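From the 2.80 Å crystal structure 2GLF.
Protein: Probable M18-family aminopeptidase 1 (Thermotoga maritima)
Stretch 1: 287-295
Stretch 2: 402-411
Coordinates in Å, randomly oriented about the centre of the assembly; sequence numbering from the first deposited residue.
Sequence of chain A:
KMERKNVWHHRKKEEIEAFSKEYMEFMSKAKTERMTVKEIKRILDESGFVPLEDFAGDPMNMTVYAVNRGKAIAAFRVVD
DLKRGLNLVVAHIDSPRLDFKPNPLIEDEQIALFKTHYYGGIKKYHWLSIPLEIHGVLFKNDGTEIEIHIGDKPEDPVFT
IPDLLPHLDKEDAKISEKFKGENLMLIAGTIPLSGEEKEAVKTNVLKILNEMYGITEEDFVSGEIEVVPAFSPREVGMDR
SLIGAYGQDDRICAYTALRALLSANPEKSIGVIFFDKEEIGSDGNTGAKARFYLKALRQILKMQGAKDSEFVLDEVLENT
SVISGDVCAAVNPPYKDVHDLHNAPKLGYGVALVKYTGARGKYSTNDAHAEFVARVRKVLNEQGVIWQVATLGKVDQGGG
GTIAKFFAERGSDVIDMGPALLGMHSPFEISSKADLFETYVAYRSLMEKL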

# COMPACT_ATOMS: atom_id res chain seq x y z
N GLY A 287 28.38 18.49 33.57
CA GLY A 287 27.84 17.19 33.21
C GLY A 287 28.84 16.12 33.59
O GLY A 287 30.04 16.39 33.66
N ALA A 288 28.36 14.91 33.85
CA ALA A 288 29.24 13.81 34.22
C ALA A 288 30.22 13.69 33.06
O ALA A 288 29.90 14.09 31.95
CB ALA A 288 28.45 12.53 34.38
N LYS A 289 31.42 13.17 33.30
CA LYS A 289 32.36 13.06 32.19
C LYS A 289 32.69 14.47 31.71
O LYS A 289 32.39 14.83 30.57
CB LYS A 289 31.71 12.24 31.07
CG LYS A 289 32.43 12.25 29.75
CD LYS A 289 31.48 12.65 28.62
CE LYS A 289 30.30 11.71 28.51
NZ LYS A 289 29.47 12.02 27.32
N ALA A 290 33.30 15.27 32.58
CA ALA A 290 33.66 16.65 32.24
C ALA A 290 34.87 17.14 33.02
O ALA A 290 35.12 18.34 33.11
CB ALA A 290 32.49 17.57 32.48
N ARG A 291 35.62 16.20 33.60
CA ARG A 291 36.82 16.52 34.36
C ARG A 291 36.53 17.19 35.70
O ARG A 291 37.16 16.88 36.70
CB ARG A 291 37.76 17.41 33.53
CG ARG A 291 39.18 17.47 34.09
CD ARG A 291 40.12 18.24 33.18
NE ARG A 291 41.50 18.18 33.64
CZ ARG A 291 42.29 17.12 33.53
NH1 ARG A 291 41.84 16.01 32.95
NH2 ARG A 291 43.53 17.16 34.00
N PHE A 292 35.58 18.12 35.70
CA PHE A 292 35.18 18.84 36.91
C PHE A 292 35.12 17.95 38.16
O PHE A 292 35.61 18.33 39.24
CB PHE A 292 33.81 19.47 36.67
CG PHE A 292 33.15 19.98 37.92
CD1 PHE A 292 33.76 20.96 38.69
CD2 PHE A 292 31.91 19.49 38.31
CE1 PHE A 292 33.13 21.45 39.84
CE2 PHE A 292 31.27 19.97 39.45
CZ PHE A 292 31.88 20.95 40.22
N TYR A 293 34.51 16.79 38.01
CA TYR A 293 34.36 15.82 39.08
C TYR A 293 35.69 15.35 39.67
O TYR A 293 35.86 15.32 40.88
CB TYR A 293 33.56 14.63 38.56
CG TYR A 293 33.58 13.40 39.42
CD1 TYR A 293 33.29 13.47 40.78
CD2 TYR A 293 33.82 12.15 38.86
CE1 TYR A 293 33.24 12.31 41.56
CE2 TYR A 293 33.78 10.99 39.62
CZ TYR A 293 33.48 11.08 40.98
OH TYR A 293 33.39 9.92 41.72
N LEU A 294 36.63 14.98 38.81
CA LEU A 294 37.92 14.53 39.29
C LEU A 294 38.79 15.72 39.69
O LEU A 294 39.63 15.61 40.58
CB LEU A 294 38.62 13.70 38.23
CG LEU A 294 37.87 12.40 37.92
CD1 LEU A 294 38.77 11.50 37.09
CD2 LEU A 294 37.47 11.69 39.22
N LYS A 295 38.57 16.85 39.04
CA LYS A 295 39.31 18.06 39.36
C LYS A 295 38.93 18.47 40.77
O LYS A 295 39.74 19.06 41.49
CB LYS A 295 38.97 19.18 38.37
CG LYS A 295 39.50 20.53 38.78
CD LYS A 295 39.32 21.54 37.67
CE LYS A 295 39.38 22.95 38.21
NZ LYS A 295 38.23 23.23 39.11
N THR A 402 21.40 6.41 32.26
CA THR A 402 21.59 7.50 33.21
C THR A 402 23.08 7.81 33.29
O THR A 402 23.88 7.21 32.58
CB THR A 402 21.10 7.13 34.62
OG1 THR A 402 21.80 5.96 35.07
CG2 THR A 402 19.61 6.85 34.61
N ILE A 403 23.44 8.75 34.16
CA ILE A 403 24.84 9.13 34.29
C ILE A 403 25.68 8.13 35.09
O ILE A 403 26.90 8.26 35.17
CB ILE A 403 24.98 10.53 34.93
CG1 ILE A 403 24.61 10.50 36.41
CG2 ILE A 403 24.08 11.51 34.19
CD1 ILE A 403 24.91 11.80 37.13
N ALA A 404 25.02 7.13 35.66
CA ALA A 404 25.72 6.12 36.44
C ALA A 404 26.92 5.56 35.68
O ALA A 404 28.02 5.48 36.23
CB ALA A 404 24.76 4.99 36.81
N LYS A 405 26.71 5.19 34.42
CA LYS A 405 27.79 4.63 33.61
C LYS A 405 29.12 5.41 33.69
O LYS A 405 30.19 4.81 33.83
CB LYS A 405 27.35 4.53 32.15
CG LYS A 405 27.17 5.88 31.47
CD LYS A 405 27.00 5.74 29.97
CE LYS A 405 25.68 5.08 29.59
NZ LYS A 405 25.50 5.07 28.12
N PHE A 406 29.03 6.73 33.61
CA PHE A 406 30.22 7.59 33.64
C PHE A 406 31.06 7.45 34.89
O PHE A 406 32.29 7.54 34.84
CB PHE A 406 29.81 9.05 33.46
CG PHE A 406 29.02 9.30 32.22
CD1 PHE A 406 29.49 8.84 30.98
CD2 PHE A 406 27.81 9.98 32.27
CE1 PHE A 406 28.75 9.04 29.82
CE2 PHE A 406 27.06 10.20 31.11
CZ PHE A 406 27.53 9.72 29.88
N PHE A 407 30.40 7.24 36.03
CA PHE A 407 31.13 7.10 37.27
C PHE A 407 31.72 5.70 37.41
O PHE A 407 32.83 5.53 37.92
CB PHE A 407 30.23 7.45 38.45
CG PHE A 407 29.82 8.89 38.46
CD1 PHE A 407 28.83 9.34 37.60
CD2 PHE A 407 30.49 9.80 39.26
CE1 PHE A 407 28.51 10.69 37.54
CE2 PHE A 407 30.19 11.16 39.20
CZ PHE A 407 29.20 11.61 38.34
N ALA A 408 30.97 4.70 36.95
CA ALA A 408 31.45 3.32 37.00
C ALA A 408 32.63 3.25 36.04
O ALA A 408 33.50 2.39 36.14
CB ALA A 408 30.35 2.37 36.56
N GLU A 409 32.64 4.20 35.10
CA GLU A 409 33.67 4.31 34.08
C GLU A 409 34.96 4.77 34.75
O GLU A 409 36.06 4.52 34.25
CB GLU A 409 33.25 5.35 33.03
CG GLU A 409 33.46 4.95 31.59
CD GLU A 409 32.94 5.99 30.60
OE1 GLU A 409 33.54 7.07 30.50
OE2 GLU A 409 31.91 5.72 29.93
N ARG A 410 34.81 5.44 35.90
CA ARG A 410 35.96 5.94 36.64
C ARG A 410 36.49 4.98 37.71
O ARG A 410 37.26 5.39 38.58
CB ARG A 410 35.64 7.28 37.28
CG ARG A 410 35.25 8.35 36.28
CD ARG A 410 35.33 9.71 36.91
NE ARG A 410 34.29 10.61 36.40
CZ ARG A 410 34.18 10.97 35.13
NH1 ARG A 410 35.04 10.52 34.23
NH2 ARG A 410 33.19 11.77 34.77
N GLY A 411 36.07 3.73 37.65
CA GLY A 411 36.57 2.75 38.60
C GLY A 411 35.78 2.43 39.85
O GLY A 411 36.15 1.51 40.58
O HOH W 1 33.62 7.54 40.39

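The most unusual feature of this contact is a close approach that is not a bond: Arg410 NH2 lies 2.7 Å from Lys289 N, yet both nitrogens are donors, and no direct hydrogen bond joins the two stretches anywhere. Two donors should not sit so close, and at 2.80 Å resolution, with Lys289 poorly ordered, the value should not be read as an attraction. Arg410 nevertheless has the largest share of the interface, 96 of the 452 Å² buried on both sides together. Its CA-to-CB bond points toward stretch 1, and the long side chain (chi1 m, chi2 t) lays its guanidinium beside the 288-290 backbone, with NH2 3.9 Å from Ala288 C. The same guanidinium meets the ring of Tyr293 edge to edge, Arg410 NE standing 2.9 Å from Tyr293 CD2; this is not a cation over an aromatic face, and it too is tighter than normal packing, so Arg410 is crowded at two points. The aliphatic part of the side chain is used as well, Arg410 CD resting 3.7 Å from Leu294 CD2.

The apolar centre is built around Ala288, whose CB points toward stretch 2 and sits 3.4 Å from Phe406 CD2, 3.7 Å from Phe407 CE1 and 4.0 Å from Ile403 CB. A methyl group fits this place because three larger side chains already converge on it. The closest approach of Lys289 to Phe406 is made by carbon: its CB lies over one face of the Phe406 ring, and its CE comes within 3.4 Å of Phe406 CE1. Here the two backbones run nearest, the CA atoms of Lys289 and Phe406 being 6.1 Å apart.

Farther along, Tyr293, in the first turn of the helix that follows Arg291, has its CA-to-CB bond toward stretch 2 and packs on Phe407. The CA-to-CB bond of Phe407 points sideways, but with chi1 m its ring end comes nearer, so that Phe407 CD2 reaches 3.5 Å from Tyr293 CE2. The ring centroids are 4.8 Å apart and the planes meet at 58°, an oblique pairing, with Phe407 CE2 over one face of the tyrosine. Both residues are buried, and tyrosine suits its position by joining an apolar ring to a polar tip: Tyr293 OH hydrogen-bonds water 1 at 2.7 Å, and that water donates to Phe407 O at 3.3 Å. This bridge supplies a polar link between stretches otherwise held by van der Waals packing.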